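Local coordinates for MATE family efflux transporter (Vibrio cholerae, PDB 6IDP), which probably exports drugs and other toxic compounds across the bacterial membrane as a multidrug efflux transporter of the MATE family, with conformational changes that depend on protons, at residues Q64-I75 with Y148-N157; H235-L246 with G377-A387. All blocks are in the same frame, centred on the assembly; numbering follows the deposited sequence.

Contact 1 (64-75 with 148-157) is buried. Contact 2 (235-246 with 377-387) is only partly so, with His235, Tyr380 and Leu242 on its exposed margin. Each pairs two helices that run in nearly the same direction, and each lies in a different MatE domain of the chain. Contact 1 relies on close backbone approach at Gly68 and Ala156, with no direct hydrogen bond between its segments. Contact 2 adds a serine hydroxyl bonded across to a backbone carbonyl, and a proline set on a tyrosine ring. The two share no helix but touch, since helix 54-80 packs on helix 226-259: Ala70 meets Ile236, and Leu67 meets Met237.

Contact 1: Q64-I75 with Y148-N157; sequences QVGLGIATTAVI and YFYYSVCRAN. With OLC ((2R)-2,3-dihydroxypropyl (9Z)-octadec-9-enoate), chain B.
Tyr148 has its CG anti to the backbone N (chi1 -175°), which carries the ring over to Gln64, Val65 and Gly68. Gln64 comes to meet it with its CG between the backbone N and the carbonyl carbon (chi1 78°), and the extended chain then lays the amide beside the base of the tyrosine. Gln64 NE2 is 3.4 Å from Tyr148 CB. The amide also touches an OLC acyl chain. Water 1 lies at the edge of the tyrosine ring and donates to Val65 O at 3.0 Å. Phe149 offers one face to Leu67, whose CD2 sits 3.9 Å from the ring centroid in a CH-pi contact. Gln64 O meets the same ring at its edge.

Further along, the backbones close in. Gly68 has no side chain here, and its CA comes within 3.4 Å of Ser152 OG. Ser152 OG turns back to its own helix and donates to Tyr148 O. Ala156 CB then fits against Ile75 CG2 at 3.7 Å. Thr72 OG1 lies over one face of the Arg155 guanidinium, whose NE bonds to Met288 O.

The two segments cross at -24°, a near-parallel helix pair packed closely through the small residues Gly68, Ser152 and Ala156 in the first MatE domain. Helix 84-111 covers Thr71, Ile75 and Phe149, helix 161-184 packs on Tyr151, and helix 226-259 meets Val65 and Leu67.

Contact 2: H235-L246 with G377-A387; sequences HIMGPAMLSQLL and GKSYVALTISA. With OLC ((2R)-2,3-dihydroxypropyl (9Z)-octadec-9-enoate), chain S.
His235 and Tyr380 set their rings obliquely, with planes 55° apart and centroids 5.5 Å from each other. His235 CE1 comes in at the edge of the tyrosine ring, 3.5 Å from Tyr380 CE2. Water 2 lies near both side chains, with a weak bond to His235 ND1. The imidazole has two other neighbours. Gly377 O lies at its edge, in plane, and takes a weak, bent hydrogen bond from His235 NE2. Ser379 OG lies over one face.

That hydroxyl is aimed at the backbone. With OG between the backbone N and the carbonyl carbon (chi1 54°), Ser379 donates to His235 O at 2.6 Å, from a position tilted 30° from the carbonyl plane. Pro239 follows one turn on. Its CG stands over one face of the Tyr380 ring, 3.9 Å from the centroid, in a CH-pi contact. Its CB rests against Ser379 O.

Pro239 also marks a kink in helix 226-259, because its N has no bond to the turn before. On the partner side, Gly377 ends helix 360-375 in a Schellman motif with positive phi. Lys378 is the N-cap residue of helix 379-435. The contact thus joins a kinked helix to the start of another in the second MatE domain.

Leu383 CD1 touches both Leu242 CB and Ser243 OG, the latter 3.5 Å away. Its CD2 touches an OLC chain, which also runs past Thr384. Ser386 OG donates back to Ala382 O. Beyond it, Leu246 CD1 reaches the backbone of Ala387, 3.7 Å from Ala387 N, and Leu246 also packs on Phe391.

Contact 1: Q64-I75 with Y148-N157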
loop_
_atom_site.group_PDB
_atom_site.type_symbol
_atom_site.label_atom_id
_atom_site.label_comp_id
_atom_site.label_asym_id
_atom_site.label_seq_id
_atom_site.Cartn_x
_atom_site.Cartn_y
_atom_site.Cartn_z
ATOM N N GLN A 64 1.523 -0.654 9.871
ATOM C CA GLN A 64 0.432 -1.619 9.798
ATOM C C GLN A 64 0.534 -2.492 8.545
ATOM O O GLN A 64 0.129 -3.655 8.563
ATOM C CB GLN A 64 -0.928 -0.909 9.850
ATOM C CG GLN A 64 -1.372 -0.249 8.555
ATOM C CD GLN A 64 -2.682 0.499 8.709
ATOM O OE1 GLN A 64 -2.782 1.446 9.488
ATOM N NE2 GLN A 64 -3.694 0.075 7.966
ATOM N N VAL A 65 1.082 -1.940 7.465
ATOM C CA VAL A 65 1.270 -2.716 6.244
ATOM C C VAL A 65 2.374 -3.750 6.458
ATOM O O VAL A 65 2.230 -4.909 6.067
ATOM C CB VAL A 65 1.604 -1.818 5.035
ATOM C CG1 VAL A 65 2.127 -2.649 3.874
ATOM C CG2 VAL A 65 0.367 -1.043 4.605
ATOM N N GLY A 66 3.460 -3.327 7.100
ATOM C CA GLY A 66 4.544 -4.226 7.455
ATOM C C GLY A 66 4.093 -5.425 8.274
ATOM O O GLY A 66 4.559 -6.543 8.052
ATOM N N LEU A 67 3.182 -5.200 9.218
ATOM C CA LEU A 67 2.640 -6.295 10.020
ATOM C C LEU A 67 1.681 -7.150 9.197
ATOM O O LEU A 67 1.629 -8.370 9.365
ATOM C CB LEU A 67 1.933 -5.761 11.270
ATOM C CG LEU A 67 1.272 -6.816 12.165
ATOM C CD1 LEU A 67 2.267 -7.901 12.567
ATOM C CD2 LEU A 67 0.650 -6.180 13.398
ATOM N N GLY A 68 0.924 -6.512 8.312
ATOM C CA GLY A 68 0.014 -7.229 7.435
ATOM C C GLY A 68 0.748 -8.180 6.502
ATOM O O GLY A 68 0.305 -9.308 6.270
ATOM N N ILE A 69 1.876 -7.718 5.973
ATOM C CA ILE A 69 2.722 -8.540 5.115
ATOM C C ILE A 69 3.272 -9.750 5.888
ATOM O O ILE A 69 3.269 -10.870 5.378
ATOM C CB ILE A 69 3.885 -7.705 4.525
ATOM C CG1 ILE A 69 3.341 -6.653 3.550
ATOM C CG2 ILE A 69 4.901 -8.598 3.828
ATOM C CD1 ILE A 69 4.402 -5.722 2.977
ATOM N N ALA A 70 3.719 -9.526 7.122
ATOM C CA ALA A 70 4.240 -10.607 7.960
ATOM C C ALA A 70 3.144 -11.602 8.328
ATOM O O ALA A 70 3.359 -12.816 8.315
ATOM C CB ALA A 70 4.879 -10.043 9.222
ATOM N N THR A 71 1.975 -11.069 8.665
ATOM C CA THR A 71 0.816 -11.875 9.018
ATOM C C THR A 71 0.422 -12.825 7.894
ATOM O O THR A 71 0.203 -14.011 8.121
ATOM C CB THR A 71 -0.388 -10.980 9.364
ATOM O OG1 THR A 71 -0.037 -10.110 10.446
ATOM C CG2 THR A 71 -1.590 -11.825 9.759
ATOM N N THR A 72 0.340 -12.296 6.680
ATOM C CA THR A 72 -0.092 -13.083 5.532
ATOM C C THR A 72 0.908 -14.188 5.202
ATOM O O THR A 72 0.522 -15.330 4.973
ATOM C CB THR A 72 -0.305 -12.188 4.291
ATOM O OG1 THR A 72 -1.504 -11.424 4.461
ATOM C CG2 THR A 72 -0.434 -13.031 3.040
ATOM N N ALA A 73 2.192 -13.846 5.203
ATOM C CA ALA A 73 3.238 -14.798 4.850
ATOM C C ALA A 73 3.365 -15.947 5.856
ATOM O O ALA A 73 3.470 -17.109 5.469
ATOM C CB ALA A 73 4.571 -14.080 4.709
ATOM N N VAL A 74 3.357 -15.626 7.144
ATOM C CA VAL A 74 3.599 -16.640 8.161
ATOM C C VAL A 74 2.371 -17.518 8.393
ATOM O O VAL A 74 2.487 -18.740 8.501
ATOM C CB VAL A 74 4.041 -16.005 9.491
ATOM C CG1 VAL A 74 4.238 -17.074 10.555
ATOM C CG2 VAL A 74 5.328 -15.220 9.291
ATOM N N ILE A 75 1.194 -16.903 8.449
ATOM C CA ILE A 75 -0.028 -17.655 8.712
ATOM C C ILE A 75 -0.439 -18.544 7.535
ATOM O O ILE A 75 -0.822 -19.696 7.742
ATOM C CB ILE A 75 -1.194 -16.714 9.080
ATOM C CG1 ILE A 75 -0.907 -16.038 10.423
ATOM C CG2 ILE A 75 -2.508 -17.478 9.152
ATOM C CD1 ILE A 75 -2.080 -15.278 10.995
ATOM N N TYR A 148 -7.552 -3.348 9.493
ATOM C CA TYR A 148 -6.601 -3.843 8.507
ATOM C C TYR A 148 -5.970 -5.165 8.946
ATOM O O TYR A 148 -5.729 -6.049 8.121
ATOM C CB TYR A 148 -5.510 -2.800 8.239
ATOM C CG TYR A 148 -4.550 -3.208 7.141
ATOM C CD1 TYR A 148 -4.884 -3.035 5.804
ATOM C CD2 TYR A 148 -3.314 -3.771 7.438
ATOM C CE1 TYR A 148 -4.018 -3.409 4.794
ATOM C CE2 TYR A 148 -2.438 -4.149 6.433
ATOM C CZ TYR A 148 -2.797 -3.964 5.113
ATOM O OH TYR A 148 -1.934 -4.333 4.107
ATOM N N PHE A 149 -5.701 -5.298 10.241
ATOM C CA PHE A 149 -5.119 -6.527 10.772
ATOM C C PHE A 149 -6.104 -7.689 10.660
ATOM O O PHE A 149 -5.708 -8.818 10.371
ATOM C CB PHE A 149 -4.679 -6.335 12.228
ATOM C CG PHE A 149 -3.609 -5.294 12.408
ATOM C CD1 PHE A 149 -2.633 -5.102 11.441
ATOM C CD2 PHE A 149 -3.584 -4.497 13.547
ATOM C CE1 PHE A 149 -1.648 -4.138 11.608
ATOM C CE2 PHE A 149 -2.606 -3.529 13.716
ATOM C CZ PHE A 149 -1.637 -3.352 12.751
ATOM N N TYR A 150 -7.384 -7.411 10.892
ATOM C CA TYR A 150 -8.426 -8.411 10.671
ATOM C C TYR A 150 -8.476 -8.809 9.200
ATOM O O TYR A 150 -8.639 -9.985 8.873
ATOM C CB TYR A 150 -9.796 -7.896 11.115
ATOM C CG TYR A 150 -10.076 -8.038 12.594
ATOM C CD1 TYR A 150 -10.221 -9.290 13.176
ATOM C CD2 TYR A 150 -10.220 -6.918 13.404
ATOM C CE1 TYR A 150 -10.486 -9.424 14.530
ATOM C CE2 TYR A 150 -10.486 -7.041 14.754
ATOM C CZ TYR A 150 -10.617 -8.294 15.311
ATOM O OH TYR A 150 -10.881 -8.415 16.655
ATOM N N TYR A 151 -8.344 -7.818 8.320
ATOM C CA TYR A 151 -8.317 -8.058 6.880
ATOM C C TYR A 151 -7.149 -8.963 6.504
ATOM O O TYR A 151 -7.268 -9.811 5.620
ATOM C CB TYR A 151 -8.213 -6.741 6.100
ATOM C CG TYR A 151 -9.473 -5.907 6.079
ATOM C CD1 TYR A 151 -10.684 -6.421 6.527
ATOM C CD2 TYR A 151 -9.451 -4.603 5.598
ATOM C CE1 TYR A 151 -11.838 -5.651 6.500
ATOM C CE2 TYR A 151 -10.597 -3.830 5.571
ATOM C CZ TYR A 151 -11.784 -4.357 6.020
ATOM O OH TYR A 151 -12.920 -3.583 5.991
ATOM N N SER A 152 -6.021 -8.769 7.179
ATOM C CA SER A 152 -4.816 -9.542 6.909
ATOM C C SER A 152 -4.969 -10.994 7.350
ATOM O O SER A 152 -4.438 -11.896 6.709
ATOM C CB SER A 152 -3.606 -8.908 7.599
ATOM O OG SER A 152 -3.385 -7.597 7.111
ATOM N N VAL A 153 -5.694 -11.214 8.444
ATOM C CA VAL A 153 -5.980 -12.567 8.899
ATOM C C VAL A 153 -6.925 -13.278 7.922
ATOM O O VAL A 153 -6.725 -14.451 7.607
ATOM C CB VAL A 153 -6.579 -12.568 10.324
ATOM C CG1 VAL A 153 -7.061 -13.959 10.709
ATOM C CG2 VAL A 153 -5.550 -12.061 11.328
ATOM N N CYS A 154 -7.940 -12.565 7.436
ATOM C CA CYS A 154 -8.845 -13.100 6.413
ATOM C C CYS A 154 -8.084 -13.540 5.173
ATOM O O CYS A 154 -8.260 -14.654 4.680
ATOM C CB CYS A 154 -9.891 -12.058 6.002
ATOM S SG CYS A 154 -11.100 -11.629 7.266
ATOM N N ARG A 155 -7.250 -12.634 4.672
ATOM C CA ARG A 155 -6.451 -12.875 3.482
ATOM C C ARG A 155 -5.485 -14.031 3.713
ATOM O O ARG A 155 -5.327 -14.894 2.852
ATOM C CB ARG A 155 -5.700 -11.599 3.081
ATOM C CG ARG A 155 -6.604 -10.518 2.487
ATOM C CD ARG A 155 -5.872 -9.191 2.285
ATOM N NE ARG A 155 -4.509 -9.389 1.806
ATOM C CZ ARG A 155 -3.425 -8.939 2.428
ATOM N NH1 ARG A 155 -3.543 -8.249 3.553
ATOM N NH2 ARG A 155 -2.223 -9.173 1.921
ATOM N N ALA A 156 -4.867 -14.056 4.889
ATOM C CA ALA A 156 -3.958 -15.138 5.258
ATOM C C ALA A 156 -4.665 -16.492 5.204
ATOM O O ALA A 156 -4.046 -17.512 4.908
ATOM C CB ALA A 156 -3.378 -14.899 6.644
ATOM N N ASN A 157 -5.963 -16.490 5.488
ATOM C CA ASN A 157 -6.774 -17.698 5.409
ATOM C C ASN A 157 -7.464 -17.852 4.053
ATOM O O ASN A 157 -8.448 -18.579 3.930
ATOM C CB ASN A 157 -7.816 -17.706 6.527
ATOM C CG ASN A 157 -7.215 -18.031 7.880
ATOM O OD1 ASN A 157 -7.259 -19.175 8.330
ATOM N ND2 ASN A 157 -6.643 -17.025 8.534
HETATM C C18 OLC B . -9.954 -0.320 5.827
HETATM C C10 OLC B . -3.778 0.620 2.577
HETATM C C9 OLC B . -3.292 -0.199 1.621
HETATM C C17 OLC B . -8.477 -0.430 6.136
HETATM C C11 OLC B . -3.415 0.401 4.029
HETATM C C8 OLC B . -2.378 -1.347 1.989
HETATM C C16 OLC B . -8.071 0.682 7.080
HETATM C C12 OLC B . -4.233 1.323 4.908
HETATM C C15 OLC B . -6.634 1.086 6.821
HETATM C C13 OLC B . -5.696 1.218 4.530
HETATM C C14 OLC B . -6.549 1.923 5.563
HETATM O O HOH W 1 0.097 -5.659 4.143
#

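Contact 2: H235-L246 with G377-A387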
loop_
_atom_site.group_PDB
_atom_site.type_symbol
_atom_site.label_atom_id
_atom_site.label_comp_id
_atom_site.label_asym_id
_atom_site.label_seq_id
_atom_site.Cartn_x
_atom_site.Cartn_y
_atom_site.Cartn_z
ATOM N N HIS A 235 10.844 -11.405 11.546
ATOM C CA HIS A 235 11.760 -11.642 10.434
ATOM C C HIS A 235 11.252 -11.033 9.129
ATOM O O HIS A 235 12.042 -10.641 8.269
ATOM C CB HIS A 235 11.991 -13.143 10.245
ATOM C CG HIS A 235 12.794 -13.481 9.028
ATOM N ND1 HIS A 235 14.143 -13.208 8.928
ATOM C CD2 HIS A 235 12.440 -14.063 7.858
ATOM C CE1 HIS A 235 14.583 -13.611 7.748
ATOM N NE2 HIS A 235 13.571 -14.133 7.080
ATOM N N ILE A 236 9.933 -10.970 8.982
ATOM C CA ILE A 236 9.327 -10.389 7.792
ATOM C C ILE A 236 9.023 -8.916 8.023
ATOM O O ILE A 236 9.331 -8.064 7.192
ATOM C CB ILE A 236 8.016 -11.103 7.402
ATOM C CG1 ILE A 236 8.207 -12.621 7.351
ATOM C CG2 ILE A 236 7.497 -10.566 6.077
ATOM C CD1 ILE A 236 8.843 -13.120 6.076
ATOM N N MET A 237 8.422 -8.635 9.173
ATOM C CA MET A 237 7.916 -7.310 9.497
ATOM C C MET A 237 9.004 -6.240 9.548
ATOM O O MET A 237 8.789 -5.108 9.107
ATOM C CB MET A 237 7.175 -7.361 10.832
ATOM C CG MET A 237 6.686 -6.016 11.324
ATOM S SD MET A 237 5.726 -6.175 12.834
ATOM C CE MET A 237 6.796 -7.241 13.794
ATOM N N GLY A 238 10.163 -6.598 10.091
ATOM C CA GLY A 238 11.296 -5.690 10.151
ATOM C C GLY A 238 11.676 -5.120 8.795
ATOM O O GLY A 238 11.538 -3.918 8.569
ATOM N N PRO A 239 12.164 -5.980 7.885
ATOM C CA PRO A 239 12.520 -5.564 6.523
ATOM C C PRO A 239 11.346 -4.964 5.752
ATOM O O PRO A 239 11.549 -4.059 4.943
ATOM C CB PRO A 239 12.983 -6.869 5.870
ATOM C CG PRO A 239 13.458 -7.705 7.003
ATOM C CD PRO A 239 12.538 -7.383 8.144
ATOM N N ALA A 240 10.137 -5.463 5.998
ATOM C CA ALA A 240 8.957 -4.979 5.289
ATOM C C ALA A 240 8.625 -3.542 5.678
ATOM O O ALA A 240 8.197 -2.750 4.840
ATOM C CB ALA A 240 7.765 -5.888 5.552
ATOM N N MET A 241 8.818 -3.215 6.952
ATOM C CA MET A 241 8.621 -1.851 7.430
ATOM C C MET A 241 9.622 -0.892 6.804
ATOM O O MET A 241 9.266 0.221 6.415
ATOM C CB MET A 241 8.738 -1.786 8.951
ATOM C CG MET A 241 7.485 -2.189 9.694
ATOM S SD MET A 241 7.679 -1.928 11.466
ATOM C CE MET A 241 6.135 -2.592 12.075
ATOM N N LEU A 242 10.876 -1.328 6.727
ATOM C CA LEU A 242 11.931 -0.535 6.106
ATOM C C LEU A 242 11.595 -0.201 4.658
ATOM O O LEU A 242 11.908 0.888 4.178
ATOM C CB LEU A 242 13.266 -1.275 6.171
ATOM C CG LEU A 242 14.188 -0.926 7.335
ATOM C CD1 LEU A 242 15.457 -1.756 7.264
ATOM C CD2 LEU A 242 14.512 0.558 7.313
ATOM N N SER A 243 10.956 -1.142 3.970
ATOM C CA SER A 243 10.590 -0.951 2.572
ATOM C C SER A 243 9.546 0.148 2.403
ATOM O O SER A 243 9.485 0.797 1.362
ATOM C CB SER A 243 10.071 -2.257 1.972
ATOM O OG SER A 243 11.105 -3.221 1.889
ATOM N N GLN A 244 8.727 0.348 3.430
ATOM C CA GLN A 244 7.713 1.395 3.404
ATOM C C GLN A 244 8.349 2.759 3.637
ATOM O O GLN A 244 7.784 3.790 3.283
ATOM C CB GLN A 244 6.635 1.127 4.458
ATOM C CG GLN A 244 6.024 -0.261 4.382
ATOM C CD GLN A 244 5.308 -0.510 3.070
ATOM O OE1 GLN A 244 4.608 0.362 2.558
ATOM N NE2 GLN A 244 5.482 -1.704 2.519
ATOM N N LEU A 245 9.535 2.747 4.234
ATOM C CA LEU A 245 10.242 3.973 4.578
ATOM C C LEU A 245 10.931 4.592 3.361
ATOM O O LEU A 245 11.217 5.790 3.340
ATOM C CB LEU A 245 11.267 3.687 5.680
ATOM C CG LEU A 245 12.039 4.851 6.299
ATOM C CD1 LEU A 245 11.118 5.733 7.127
ATOM C CD2 LEU A 245 13.195 4.329 7.141
ATOM N N LEU A 246 11.183 3.773 2.346
ATOM C CA LEU A 246 11.914 4.215 1.159
ATOM C C LEU A 246 11.138 5.189 0.249
ATOM O O LEU A 246 11.709 6.184 -0.192
ATOM C CB LEU A 246 12.374 2.999 0.342
ATOM C CG LEU A 246 13.254 1.978 1.066
ATOM C CD1 LEU A 246 13.633 0.838 0.132
ATOM C CD2 LEU A 246 14.498 2.638 1.642
ATOM N N GLY A 377 8.895 -15.846 2.482
ATOM C CA GLY A 377 9.692 -15.686 3.685
ATOM C C GLY A 377 11.071 -15.107 3.422
ATOM O O GLY A 377 11.916 -15.059 4.316
ATOM N N LYS A 378 11.299 -14.667 2.189
ATOM C CA LYS A 378 12.563 -14.037 1.820
ATOM C C LYS A 378 12.439 -12.519 1.902
ATOM O O LYS A 378 12.433 -11.826 0.886
ATOM C CB LYS A 378 12.983 -14.477 0.419
ATOM C CG LYS A 378 13.110 -15.988 0.278
ATOM C CD LYS A 378 13.332 -16.402 -1.164
ATOM C CE LYS A 378 13.349 -17.918 -1.305
ATOM N NZ LYS A 378 14.451 -18.549 -0.525
ATOM N N SER A 379 12.342 -12.013 3.128
ATOM C CA SER A 379 12.055 -10.600 3.354
ATOM C C SER A 379 13.244 -9.694 3.046
ATOM O O SER A 379 13.068 -8.523 2.723
ATOM C CB SER A 379 11.590 -10.387 4.797
ATOM O OG SER A 379 12.527 -10.924 5.713
ATOM N N TYR A 380 14.452 -10.237 3.148
ATOM C CA TYR A 380 15.648 -9.452 2.866
ATOM C C TYR A 380 15.903 -9.349 1.366
ATOM O O TYR A 380 16.468 -8.361 0.896
ATOM C CB TYR A 380 16.865 -10.041 3.582
ATOM C CG TYR A 380 16.827 -9.812 5.075
ATOM C CD1 TYR A 380 17.274 -8.617 5.621
ATOM C CD2 TYR A 380 16.331 -10.784 5.936
ATOM C CE1 TYR A 380 17.236 -8.398 6.983
ATOM C CE2 TYR A 380 16.289 -10.573 7.301
ATOM C CZ TYR A 380 16.743 -9.378 7.819
ATOM O OH TYR A 380 16.705 -9.162 9.178
ATOM N N VAL A 381 15.483 -10.364 0.619
ATOM C CA VAL A 381 15.490 -10.277 -0.836
ATOM C C VAL A 381 14.482 -9.219 -1.283
ATOM O O VAL A 381 14.739 -8.451 -2.211
ATOM C CB VAL A 381 15.161 -11.633 -1.496
ATOM C CG1 VAL A 381 14.941 -11.469 -2.995
ATOM C CG2 VAL A 381 16.274 -12.634 -1.225
ATOM N N ALA A 382 13.341 -9.173 -0.598
ATOM C CA ALA A 382 12.297 -8.203 -0.903
ATOM C C ALA A 382 12.770 -6.776 -0.629
ATOM O O ALA A 382 12.499 -5.864 -1.409
ATOM C CB ALA A 382 11.042 -8.508 -0.100
ATOM N N LEU A 383 13.479 -6.596 0.484
ATOM C CA LEU A 383 14.039 -5.300 0.850
ATOM C C LEU A 383 15.115 -4.863 -0.139
ATOM O O LEU A 383 15.212 -3.683 -0.485
ATOM C CB LEU A 383 14.617 -5.345 2.269
ATOM C CG LEU A 383 15.408 -4.112 2.716
ATOM C CD1 LEU A 383 14.520 -2.874 2.740
ATOM C CD2 LEU A 383 16.064 -4.336 4.072
ATOM N N THR A 384 15.922 -5.820 -0.590
ATOM C CA THR A 384 16.978 -5.544 -1.558
ATOM C C THR A 384 16.402 -5.032 -2.873
ATOM O O THR A 384 16.904 -4.066 -3.447
ATOM C CB THR A 384 17.831 -6.797 -1.840
ATOM O OG1 THR A 384 18.464 -7.228 -0.630
ATOM C CG2 THR A 384 18.899 -6.499 -2.884
ATOM N N ILE A 385 15.342 -5.682 -3.343
ATOM C CA ILE A 385 14.703 -5.298 -4.594
ATOM C C ILE A 385 14.143 -3.879 -4.495
ATOM O O ILE A 385 14.352 -3.058 -5.392
ATOM C CB ILE A 385 13.582 -6.287 -4.980
ATOM C CG1 ILE A 385 14.176 -7.667 -5.285
ATOM C CG2 ILE A 385 12.802 -5.769 -6.178
ATOM C CD1 ILE A 385 13.147 -8.745 -5.571
ATOM N N SER A 386 13.451 -3.597 -3.393
ATOM C CA SER A 386 12.913 -2.266 -3.119
ATOM C C SER A 386 14.001 -1.196 -3.041
ATOM O O SER A 386 13.848 -0.107 -3.591
ATOM C CB SER A 386 12.117 -2.271 -1.810
ATOM O OG SER A 386 10.962 -3.083 -1.908
ATOM N N ALA A 387 15.092 -1.504 -2.346
ATOM C CA ALA A 387 16.182 -0.547 -2.187
ATOM C C ALA A 387 16.902 -0.282 -3.508
ATOM O O ALA A 387 17.211 0.866 -3.833
ATOM C CB ALA A 387 17.164 -1.035 -1.140
HETATM C C18 OLC S . 17.849 0.558 3.293
HETATM C C10 OLC S . 21.210 -8.154 1.900
HETATM C C9 OLC S . 21.002 -9.331 1.274
HETATM C C17 OLC S . 18.973 -0.279 2.718
HETATM C C11 OLC S . 20.046 -7.255 2.263
HETATM C C8 OLC S . 19.600 -9.778 0.920
HETATM C C16 OLC S . 18.561 -1.735 2.702
HETATM C C12 OLC S . 20.554 -6.085 3.076
HETATM C C7 OLC S . 19.651 -10.710 -0.270
HETATM C C15 OLC S . 19.678 -2.576 2.124
HETATM C C13 OLC S . 20.637 -4.855 2.199
HETATM C C6 OLC S . 20.563 -11.876 0.044
HETATM C C14 OLC S . 19.371 -4.041 2.354
HETATM O O HOH W 2 15.110 -10.462 10.564
#